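Local coordinates for Slr1438 protein (Synechocystis sp., PDB 3K25) that probably binds carbohydrate and acts as an isomerase of the aldose 1-epimerase type, although its precise function is not established, at residues A[177-182]-A[208-213]; A[239-244]-A[254-259]; A[215-220]-A[228-233]; A[171-176]-A[200-205]. One frame throughout, in Å; residues are numbered along the deposited sequence.

Contact 1. Residues A[177-182]-A[208-213]; sequences LAIPAN and LAFTQI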
# COMPACT_ATOMS: atom_id res chain seq x y z
N LEU A 177 -18.55 -8.27 -0.68
CA LEU A 177 -17.41 -8.00 -1.56
C LEU A 177 -17.81 -7.66 -3.00
O LEU A 177 -18.91 -7.95 -3.46
CB LEU A 177 -16.45 -9.20 -1.58
CG LEU A 177 -15.48 -9.31 -0.40
CD1 LEU A 177 -14.46 -10.41 -0.66
CD2 LEU A 177 -14.78 -7.97 -0.20
N ALA A 178 -16.88 -7.02 -3.70
CA ALA A 178 -17.10 -6.62 -5.08
C ALA A 178 -15.76 -6.48 -5.78
O ALA A 178 -15.26 -5.38 -6.00
CB ALA A 178 -17.86 -5.30 -5.12
N ILE A 179 -15.18 -7.63 -6.11
CA ILE A 179 -13.91 -7.70 -6.80
C ILE A 179 -14.20 -8.08 -8.25
O ILE A 179 -14.87 -9.07 -8.51
CB ILE A 179 -13.03 -8.77 -6.14
CG1 ILE A 179 -12.95 -8.47 -4.63
CG2 ILE A 179 -11.66 -8.80 -6.80
CD1 ILE A 179 -12.33 -9.59 -3.80
N PRO A 180 -13.71 -7.29 -9.22
CA PRO A 180 -13.90 -7.51 -10.66
C PRO A 180 -13.00 -8.55 -11.30
O PRO A 180 -12.16 -8.24 -12.14
CB PRO A 180 -13.68 -6.12 -11.24
CG PRO A 180 -12.55 -5.62 -10.38
CD PRO A 180 -12.94 -6.05 -8.97
N ALA A 181 -13.19 -9.80 -10.89
CA ALA A 181 -12.42 -10.92 -11.42
C ALA A 181 -13.30 -12.16 -11.46
O ALA A 181 -14.44 -12.15 -10.99
CB ALA A 181 -11.22 -11.18 -10.54
N ASN A 182 -12.77 -13.24 -12.02
CA ASN A 182 -13.51 -14.48 -12.11
C ASN A 182 -12.73 -15.60 -11.46
O ASN A 182 -13.25 -16.68 -11.21
CB ASN A 182 -13.79 -14.82 -13.58
CG ASN A 182 -14.80 -13.88 -14.22
OD1 ASN A 182 -15.87 -13.62 -13.66
ND2 ASN A 182 -14.48 -13.37 -15.40
N LEU A 208 -5.38 -13.93 -1.27
CA LEU A 208 -5.74 -14.03 -2.68
C LEU A 208 -5.20 -12.93 -3.61
O LEU A 208 -5.25 -11.73 -3.30
CB LEU A 208 -7.26 -14.10 -2.81
CG LEU A 208 -8.06 -15.00 -1.84
CD1 LEU A 208 -7.24 -16.24 -1.46
CD2 LEU A 208 -8.41 -14.22 -0.59
N ALA A 209 -4.71 -13.36 -4.77
CA ALA A 209 -4.18 -12.44 -5.77
C ALA A 209 -5.00 -12.53 -7.07
O ALA A 209 -4.86 -13.49 -7.84
CB ALA A 209 -2.72 -12.75 -6.06
N PHE A 210 -5.87 -11.55 -7.29
CA PHE A 210 -6.67 -11.49 -8.50
C PHE A 210 -5.85 -10.75 -9.56
O PHE A 210 -5.84 -9.52 -9.60
CB PHE A 210 -7.96 -10.72 -8.24
CG PHE A 210 -8.79 -11.29 -7.13
CD1 PHE A 210 -9.82 -12.18 -7.40
CD2 PHE A 210 -8.58 -10.90 -5.81
CE1 PHE A 210 -10.63 -12.68 -6.39
CE2 PHE A 210 -9.38 -11.40 -4.78
CZ PHE A 210 -10.41 -12.29 -5.08
N THR A 211 -5.15 -11.48 -10.42
CA THR A 211 -4.33 -10.81 -11.42
C THR A 211 -5.04 -10.56 -12.75
O THR A 211 -4.40 -10.13 -13.72
CB THR A 211 -3.04 -11.60 -11.69
OG1 THR A 211 -3.37 -12.88 -12.26
CG2 THR A 211 -2.27 -11.82 -10.39
N GLN A 212 -6.35 -10.82 -12.80
CA GLN A 212 -7.14 -10.62 -14.01
C GLN A 212 -8.43 -9.89 -13.63
O GLN A 212 -9.45 -10.51 -13.33
CB GLN A 212 -7.49 -11.98 -14.63
CG GLN A 212 -8.05 -11.91 -16.04
CD GLN A 212 -7.02 -11.40 -17.03
OE1 GLN A 212 -5.89 -11.88 -17.07
NE2 GLN A 212 -7.42 -10.44 -17.85
N ILE A 213 -8.38 -8.56 -13.66
CA ILE A 213 -9.53 -7.75 -13.28
C ILE A 213 -10.17 -7.00 -14.43
O ILE A 213 -9.48 -6.58 -15.36
CB ILE A 213 -9.16 -6.74 -12.16
CG1 ILE A 213 -8.02 -5.83 -12.61
CG2 ILE A 213 -8.79 -7.51 -10.89
CD1 ILE A 213 -7.56 -4.85 -11.56

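Contact 2. Residues A[239-244]-A[254-259]; sequences TLVLWT and EPWSGP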
# COMPACT_ATOMS: atom_id res chain seq x y z
N THR A 239 -3.45 -5.67 -10.89
CA THR A 239 -3.69 -6.76 -9.94
C THR A 239 -4.31 -6.32 -8.62
O THR A 239 -3.99 -5.25 -8.09
CB THR A 239 -2.39 -7.53 -9.65
OG1 THR A 239 -2.10 -8.42 -10.73
CG2 THR A 239 -2.53 -8.33 -8.36
N LEU A 240 -5.18 -7.16 -8.09
CA LEU A 240 -5.85 -6.88 -6.83
C LEU A 240 -5.55 -8.00 -5.84
O LEU A 240 -5.80 -9.18 -6.13
CB LEU A 240 -7.35 -6.77 -7.07
CG LEU A 240 -8.09 -5.57 -6.49
CD1 LEU A 240 -7.16 -4.37 -6.27
CD2 LEU A 240 -9.20 -5.23 -7.48
N VAL A 241 -5.01 -7.62 -4.68
CA VAL A 241 -4.67 -8.59 -3.65
C VAL A 241 -5.56 -8.44 -2.41
O VAL A 241 -5.93 -7.33 -2.02
CB VAL A 241 -3.18 -8.43 -3.22
CG1 VAL A 241 -2.89 -9.28 -1.99
CG2 VAL A 241 -2.25 -8.83 -4.37
N LEU A 242 -5.92 -9.57 -1.81
CA LEU A 242 -6.76 -9.55 -0.61
C LEU A 242 -6.08 -10.34 0.51
O LEU A 242 -5.86 -11.53 0.38
CB LEU A 242 -8.13 -10.12 -0.93
CG LEU A 242 -9.13 -9.90 0.20
CD1 LEU A 242 -10.50 -9.61 -0.37
CD2 LEU A 242 -9.13 -11.13 1.11
N TRP A 243 -5.77 -9.65 1.61
CA TRP A 243 -5.08 -10.23 2.77
C TRP A 243 -5.95 -10.12 4.02
O TRP A 243 -6.58 -9.08 4.26
CB TRP A 243 -3.76 -9.47 2.97
CG TRP A 243 -2.90 -9.78 4.21
CD1 TRP A 243 -2.18 -8.86 4.95
CD2 TRP A 243 -2.55 -11.06 4.73
NE1 TRP A 243 -1.40 -9.50 5.89
CE2 TRP A 243 -1.62 -10.85 5.78
CE3 TRP A 243 -2.94 -12.37 4.42
CZ2 TRP A 243 -1.06 -11.90 6.51
CZ3 TRP A 243 -2.38 -13.41 5.15
CH2 TRP A 243 -1.45 -13.17 6.18
N THR A 244 -6.00 -11.18 4.81
CA THR A 244 -6.79 -11.18 6.03
C THR A 244 -6.52 -12.44 6.83
O THR A 244 -6.29 -13.51 6.26
CB THR A 244 -8.30 -11.07 5.73
OG1 THR A 244 -9.04 -11.17 6.95
CG2 THR A 244 -8.74 -12.17 4.79
N GLU A 254 -5.78 -4.65 -1.78
CA GLU A 254 -4.62 -3.97 -2.33
C GLU A 254 -4.37 -3.91 -3.84
O GLU A 254 -4.36 -4.93 -4.54
CB GLU A 254 -3.36 -4.54 -1.66
CG GLU A 254 -3.63 -5.36 -0.41
CD GLU A 254 -2.45 -6.23 -0.02
OE1 GLU A 254 -2.59 -7.06 0.92
OE2 GLU A 254 -1.38 -6.09 -0.64
N PRO A 255 -4.14 -2.69 -4.36
CA PRO A 255 -3.87 -2.48 -5.79
C PRO A 255 -2.37 -2.64 -6.06
O PRO A 255 -1.55 -1.95 -5.46
CB PRO A 255 -4.37 -1.06 -6.02
CG PRO A 255 -4.05 -0.39 -4.72
CD PRO A 255 -4.47 -1.42 -3.70
N TRP A 256 -2.02 -3.56 -6.96
CA TRP A 256 -0.62 -3.84 -7.34
C TRP A 256 -0.46 -3.61 -8.83
O TRP A 256 -1.34 -3.97 -9.62
CB TRP A 256 -0.26 -5.30 -7.07
CG TRP A 256 -0.10 -5.66 -5.63
CD1 TRP A 256 -0.52 -4.95 -4.54
CD2 TRP A 256 0.49 -6.87 -5.13
NE1 TRP A 256 -0.22 -5.64 -3.39
CE2 TRP A 256 0.39 -6.82 -3.72
CE3 TRP A 256 1.09 -7.98 -5.73
CZ2 TRP A 256 0.87 -7.85 -2.91
CZ3 TRP A 256 1.56 -9.00 -4.92
CH2 TRP A 256 1.45 -8.93 -3.53
N SER A 257 0.66 -3.02 -9.24
CA SER A 257 0.85 -2.78 -10.67
C SER A 257 1.09 -4.13 -11.35
O SER A 257 0.80 -4.33 -12.54
CB SER A 257 2.02 -1.82 -10.92
OG SER A 257 3.25 -2.35 -10.46
N GLY A 258 1.61 -5.07 -10.56
CA GLY A 258 1.89 -6.40 -11.05
C GLY A 258 1.91 -7.41 -9.92
O GLY A 258 2.00 -7.03 -8.75
N PRO A 259 1.83 -8.71 -10.24
CA PRO A 259 1.85 -9.78 -9.23
C PRO A 259 3.24 -10.13 -8.71
O PRO A 259 4.24 -9.51 -9.07
CB PRO A 259 1.21 -10.95 -9.98
CG PRO A 259 1.73 -10.75 -11.37
CD PRO A 259 1.56 -9.26 -11.58

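Contact 3. Residues A[215-220]-A[228-233]; sequences QPRAHF and KIEVSF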
# COMPACT_ATOMS: atom_id res chain seq x y z
N GLN A 215 -12.26 -4.22 -13.95
CA GLN A 215 -12.66 -2.88 -13.51
C GLN A 215 -11.50 -2.18 -12.83
O GLN A 215 -10.73 -2.79 -12.11
CB GLN A 215 -13.82 -2.97 -12.52
CG GLN A 215 -15.18 -3.32 -13.11
CD GLN A 215 -15.98 -2.10 -13.47
OE1 GLN A 215 -15.68 -1.42 -14.45
NE2 GLN A 215 -16.99 -1.80 -12.67
N PRO A 216 -11.38 -0.86 -13.04
CA PRO A 216 -10.30 -0.10 -12.41
C PRO A 216 -10.72 0.26 -10.98
O PRO A 216 -10.35 1.31 -10.46
CB PRO A 216 -10.18 1.12 -13.31
CG PRO A 216 -11.63 1.38 -13.65
CD PRO A 216 -12.15 -0.01 -13.97
N ARG A 217 -11.52 -0.61 -10.37
CA ARG A 217 -12.00 -0.38 -9.01
C ARG A 217 -12.44 -1.65 -8.32
O ARG A 217 -12.50 -2.71 -8.93
CB ARG A 217 -13.17 0.60 -9.02
CG ARG A 217 -14.42 0.12 -9.77
CD ARG A 217 -15.60 1.05 -9.54
NE ARG A 217 -15.23 2.46 -9.69
CZ ARG A 217 -14.86 3.04 -10.83
NH1 ARG A 217 -14.80 2.34 -11.97
NH2 ARG A 217 -14.51 4.32 -10.84
N ALA A 218 -12.77 -1.52 -7.04
CA ALA A 218 -13.22 -2.63 -6.20
C ALA A 218 -13.67 -2.04 -4.85
O ALA A 218 -13.27 -0.94 -4.48
CB ALA A 218 -12.08 -3.63 -6.00
N HIS A 219 -14.50 -2.78 -4.11
CA HIS A 219 -14.96 -2.28 -2.83
C HIS A 219 -15.56 -3.39 -1.99
O HIS A 219 -15.63 -4.53 -2.42
CB HIS A 219 -16.01 -1.17 -3.02
CG HIS A 219 -17.36 -1.66 -3.44
ND1 HIS A 219 -18.18 -2.40 -2.60
CD2 HIS A 219 -18.05 -1.52 -4.60
CE1 HIS A 219 -19.31 -2.68 -3.23
NE2 HIS A 219 -19.25 -2.16 -4.44
N PHE A 220 -15.95 -3.04 -0.77
CA PHE A 220 -16.58 -3.99 0.14
C PHE A 220 -17.48 -3.22 1.09
O PHE A 220 -17.19 -2.07 1.43
CB PHE A 220 -15.53 -4.81 0.90
CG PHE A 220 -14.84 -4.06 2.00
CD1 PHE A 220 -15.41 -3.97 3.27
CD2 PHE A 220 -13.60 -3.46 1.78
CE1 PHE A 220 -14.75 -3.31 4.31
CE2 PHE A 220 -12.93 -2.79 2.81
CZ PHE A 220 -13.51 -2.72 4.09
N LYS A 228 -19.30 1.45 3.28
CA LYS A 228 -18.50 0.74 2.29
C LYS A 228 -17.18 1.45 2.01
O LYS A 228 -17.10 2.68 2.06
CB LYS A 228 -19.27 0.54 0.97
CG LYS A 228 -19.30 1.73 0.03
CD LYS A 228 -19.89 1.32 -1.31
CE LYS A 228 -20.05 2.51 -2.27
NZ LYS A 228 -20.78 2.15 -3.53
N ILE A 229 -16.16 0.65 1.73
CA ILE A 229 -14.83 1.15 1.44
C ILE A 229 -14.49 0.75 0.01
O ILE A 229 -14.39 -0.44 -0.29
CB ILE A 229 -13.81 0.53 2.40
CG1 ILE A 229 -14.09 1.03 3.81
CG2 ILE A 229 -12.41 0.85 1.95
CD1 ILE A 229 -13.14 0.48 4.86
N GLU A 230 -14.33 1.74 -0.86
CA GLU A 230 -14.02 1.48 -2.27
C GLU A 230 -12.61 1.89 -2.70
O GLU A 230 -12.14 2.99 -2.40
CB GLU A 230 -15.02 2.19 -3.17
CG GLU A 230 -14.65 2.14 -4.65
CD GLU A 230 -15.32 3.23 -5.46
OE1 GLU A 230 -15.20 4.42 -5.07
OE2 GLU A 230 -15.97 2.89 -6.48
N VAL A 231 -11.96 1.00 -3.45
CA VAL A 231 -10.61 1.23 -3.95
C VAL A 231 -10.62 1.43 -5.47
O VAL A 231 -11.03 0.54 -6.22
CB VAL A 231 -9.70 0.03 -3.64
CG1 VAL A 231 -8.28 0.35 -4.05
CG2 VAL A 231 -9.77 -0.31 -2.16
N SER A 232 -10.19 2.60 -5.93
CA SER A 232 -10.13 2.87 -7.36
C SER A 232 -8.67 3.14 -7.71
O SER A 232 -7.87 3.44 -6.83
CB SER A 232 -11.02 4.06 -7.71
OG SER A 232 -10.63 5.23 -7.02
N PHE A 233 -8.32 3.03 -8.99
CA PHE A 233 -6.92 3.21 -9.39
C PHE A 233 -6.65 3.48 -10.87
O PHE A 233 -7.40 3.04 -11.74
CB PHE A 233 -6.13 1.97 -8.98
CG PHE A 233 -6.91 0.68 -9.10
CD1 PHE A 233 -7.85 0.32 -8.12
CD2 PHE A 233 -6.73 -0.16 -10.20
CE1 PHE A 233 -8.59 -0.85 -8.23
CE2 PHE A 233 -7.47 -1.35 -10.31
CZ PHE A 233 -8.40 -1.69 -9.33

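Contact 4. Residues A[171-176]-A[200-205]; sequences EKLGIT and NLTSPE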
# COMPACT_ATOMS: atom_id res chain seq x y z
N GLU A 171 -16.33 -7.38 12.17
CA GLU A 171 -17.33 -8.37 11.79
C GLU A 171 -17.16 -8.71 10.31
O GLU A 171 -17.78 -8.09 9.45
CB GLU A 171 -18.73 -7.81 12.04
CG GLU A 171 -18.98 -7.35 13.47
CD GLU A 171 -18.66 -8.42 14.50
OE1 GLU A 171 -19.13 -9.56 14.34
OE2 GLU A 171 -17.93 -8.11 15.47
N LYS A 172 -16.32 -9.70 10.04
CA LYS A 172 -16.03 -10.12 8.67
C LYS A 172 -17.14 -10.90 7.97
O LYS A 172 -17.29 -10.83 6.74
CB LYS A 172 -14.74 -10.95 8.65
CG LYS A 172 -13.53 -10.21 9.22
CD LYS A 172 -12.30 -11.10 9.21
CE LYS A 172 -11.09 -10.40 9.80
NZ LYS A 172 -9.90 -11.31 9.84
N LEU A 173 -17.94 -11.63 8.74
CA LEU A 173 -19.02 -12.43 8.18
C LEU A 173 -19.99 -11.61 7.32
O LEU A 173 -20.36 -12.03 6.23
CB LEU A 173 -19.79 -13.12 9.31
CG LEU A 173 -20.76 -14.22 8.88
CD1 LEU A 173 -19.99 -15.30 8.14
CD2 LEU A 173 -21.47 -14.79 10.09
N GLY A 174 -20.41 -10.45 7.82
CA GLY A 174 -21.35 -9.64 7.07
C GLY A 174 -20.76 -8.84 5.91
O GLY A 174 -21.49 -8.13 5.21
N ILE A 175 -19.46 -8.98 5.70
CA ILE A 175 -18.78 -8.25 4.63
C ILE A 175 -19.26 -8.61 3.22
O ILE A 175 -19.23 -9.77 2.81
CB ILE A 175 -17.24 -8.48 4.69
CG1 ILE A 175 -16.69 -7.96 6.02
CG2 ILE A 175 -16.55 -7.75 3.54
CD1 ILE A 175 -16.92 -6.47 6.25
N THR A 176 -19.70 -7.59 2.49
CA THR A 176 -20.14 -7.75 1.11
C THR A 176 -18.94 -7.37 0.23
O THR A 176 -18.37 -6.29 0.39
CB THR A 176 -21.31 -6.78 0.80
OG1 THR A 176 -22.48 -7.18 1.53
CG2 THR A 176 -21.63 -6.78 -0.69
N ASN A 200 -15.51 -16.49 2.24
CA ASN A 200 -15.54 -16.53 3.70
C ASN A 200 -14.30 -15.83 4.26
O ASN A 200 -13.23 -16.43 4.37
CB ASN A 200 -15.59 -17.97 4.21
CG ASN A 200 -15.66 -18.04 5.73
OD1 ASN A 200 -16.55 -17.47 6.35
ND2 ASN A 200 -14.71 -18.75 6.34
N LEU A 201 -14.47 -14.55 4.61
CA LEU A 201 -13.39 -13.74 5.15
C LEU A 201 -13.16 -14.08 6.62
O LEU A 201 -12.33 -13.47 7.29
CB LEU A 201 -13.71 -12.26 4.99
CG LEU A 201 -13.88 -11.81 3.53
CD1 LEU A 201 -14.47 -10.41 3.47
CD2 LEU A 201 -12.53 -11.85 2.83
N THR A 202 -13.90 -15.06 7.11
CA THR A 202 -13.78 -15.51 8.49
C THR A 202 -12.76 -16.65 8.54
O THR A 202 -12.31 -17.06 9.62
CB THR A 202 -15.15 -15.99 9.05
OG1 THR A 202 -16.04 -14.86 9.19
CG2 THR A 202 -14.99 -16.66 10.40
N SER A 203 -12.38 -17.16 7.37
CA SER A 203 -11.41 -18.25 7.28
C SER A 203 -10.14 -17.91 8.04
O SER A 203 -9.84 -16.75 8.27
CB SER A 203 -11.06 -18.52 5.81
OG SER A 203 -9.87 -19.29 5.71
N PRO A 204 -9.37 -18.94 8.45
CA PRO A 204 -8.12 -18.72 9.19
C PRO A 204 -7.18 -17.74 8.51
O PRO A 204 -6.56 -16.91 9.17
CB PRO A 204 -7.53 -20.12 9.28
CG PRO A 204 -8.75 -20.97 9.37
CD PRO A 204 -9.63 -20.38 8.30
N GLU A 205 -7.08 -17.84 7.19
CA GLU A 205 -6.21 -16.95 6.43
C GLU A 205 -6.55 -16.95 4.95
O GLU A 205 -6.65 -18.00 4.32
CB GLU A 205 -4.74 -17.34 6.64
CG GLU A 205 -3.77 -16.58 5.74
CD GLU A 205 -2.32 -16.86 6.09
OE1 GLU A 205 -1.97 -18.04 6.30
OE2 GLU A 205 -1.52 -15.90 6.15

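Contact 1. Residues A[177-182]-A[208-213]
Ile179 holds CG1 anti to its carbonyl carbon (chi1 -53°), which leaves CG2 anti to the backbone N; Phe210 likewise carries CG anti to its carbonyl carbon (chi1 -58°), and the two side chains cross at about a right angle. The contact lies where strands 176-178 and 205-210 of a galactose mutarotase-like beta-sandwich run out into loops, the first through an inverse gamma turn centred on Pro180. Ile179 CG2 sits over the middle of one Phe210 face, 3.7 Å from the ring centroid and 6° off the normal, a nearly vertical CH-pi contact. On the CG1 branch, Ile179 CD1 reaches Phe210 CZ at 3.6 Å, while Ala181 CB comes obliquely to Phe210 CD1 at 3.6 Å. An alanine at Phe210 would remove the ring under both Ile179 methyls, and with it the edge-to-face partner of Tyr195, and would probably loosen the packing where the two strands end. At the turn itself, Pro180 and Ile213 lie side by side, with Pro180 CG 4.0 Å from Ile213 CB. The Pro180 carbonyl turns across to the other backbone, where Pro180 O accepts a CA-H...O contact from Ile213 CA at 2.9 Å.

Contact 2. Residues A[239-244]-A[254-259]
Val241 CG2 rests on the indole of Trp256, 3.4 Å from the centroid of the six-membered ring and 11° off its normal. This CH-pi contact uses the branch that stands anti to the Val241 carbonyl carbon; the other branch, CG1, lies against the carboxylate of Glu254, with Val241 CG1 3.7 Å from Glu254 CD. One carboxylate oxygen continues to the neighbouring side chain, placing Glu254 OE1 3.4 Å from Trp243 CB. The other oxygen fixes the indole: Trp256 NE1 donates to the anti lone pair of Glu254 OE2 at 3.0 Å, with the oxygen 22° out of the ring plane. That bond links two residues on the same sheet face and should resist rotation of the ring beneath Val241. Beneath this layer, backbone bonds set the register. Val241 and Glu254 form an antiparallel hydrogen-bonded pair, with Val241 N to Glu254 O 2.8 Å and Glu254 N to Val241 O 2.7 Å, both nearly straight. Thr239 and Trp256 repeat the pattern, Trp256 N reaching Thr239 O at 2.8 Å. Between them, the non-hydrogen-bonded pair Leu240 and Pro255 faces the opposite side of the sheet. Farther out, Gln268 binds the Thr239 hydroxyl, while His164 and Pro165 of the next strand touch Glu254. This is the buried ladder of the antiparallel beta hairpin 239-245/250-256, set within a sheet of the galactose mutarotase-like sandwich.

Contact 3. Residues A[215-220]-A[228-233]
From CB, the Phe233 side chain lays its ring beneath the peptide that follows Pro216. Pro216 O stands 3.4 Å above the ring plane, over its centre. Phe233 CG, CD1 and CD2 lie under this oxygen; on one side Phe233 CE1 reaches Arg217 CA at 3.5 Å, on the other CE2 lies under the CA and carbonyl carbon of Pro216. At the tip, Phe233 CZ is 3.5 Å from Arg217 N. The same carbonyl accepts the backbone N-H of Phe233 itself, Phe233 N to Pro216 O 3.0 Å, so ring and amide of one residue grip one peptide. A serine at Phe233 would take away the ring face beneath this peptide and would probably leave the strand entry at Pro216 less firmly seated. The ladder is that of the antiparallel beta hairpin 217-222/227-233, continued by hydrogen-bonded pairs Ala218-Val231 and Phe220-Ile229, with strand 276-287 on the far side of 227-233. On the buried face, near Phe167, Phe220 and Ile229 lie side by side, and Phe220 CZ meets Ile229 CD1 at 3.3 Å. On the opposite face His219 CB packs on Glu230 CB at 3.5 Å, and Lys228 CD passes over the rim of the His219 ring. Arg217, bent at chi3, brings NE to Glu230 OE2 at 3.3 Å, a weak hydrogen bond within a salt bridge, the oxygen lying at the guanidinium edge.

Contact 4. Residues A[171-176]-A[200-205]
Two type I beta turns, Lys172 to Ile175 and Asn200 to Ser203, meet in loops that precede strands 176-178 and 205-210 of the sandwich. Each is closed by its own backbone bond, Ile175 N to Lys172 O at 3.0 Å and Ser203 N to Asn200 O at 3.2 Å. Between them the contact is made by packing. Lys172, extended beyond CG, runs its methylenes past the carbonyl of Leu201, so that Lys172 CD lies 3.1 Å from Leu201 O, while Lys172 CB faces Leu201 CB at 4.0 Å. The ammonium group passes beyond this carbonyl to Thr244 OG1 and Lys248 O, which hold it by hydrogen bonds, consistent with the extended course of the chain. Leu201 keeps CG anti to its carbonyl carbon (chi1 -61°) and extends CD1 to Ile175, crossing it at about a right angle; Ile175 CG2 meets Leu201 CD1 at 3.4 Å. Leu242 and Leu251 continue this apolar patch below the turns. On the outer side, Leu173 brushes Thr202, with Leu173 CD1 4.1 Å from Thr202 OG1. The two turns thus pack together in the loops leading into strands 176-178 and 205-210, at the periphery of the mutarotase-like beta-sandwich.

Along the chain, 171-176 opens contact 4 and 177-182 follows at once to open contact 1; contact 4 closes at 200-205 and contact 1 at 208-213, so their two long loops cross. Contacts 3 and 2 then come in series, each closing a short hairpin, 215-220 with 228-233 and 239-244 with 254-259. Strand 205-210 pairs with 239-245, joining contact 1 to the sheet of contact 2, while strand 176-178 borders 217-222 and joins it to the sheet of contact 3. Leu240 and Pro255 pack against Ala218, Val231 and Phe233 where these sheets face each other. Contact 4 ties the outer turns to contact 2 through Lys172 with Thr244 and Leu201 with Leu242.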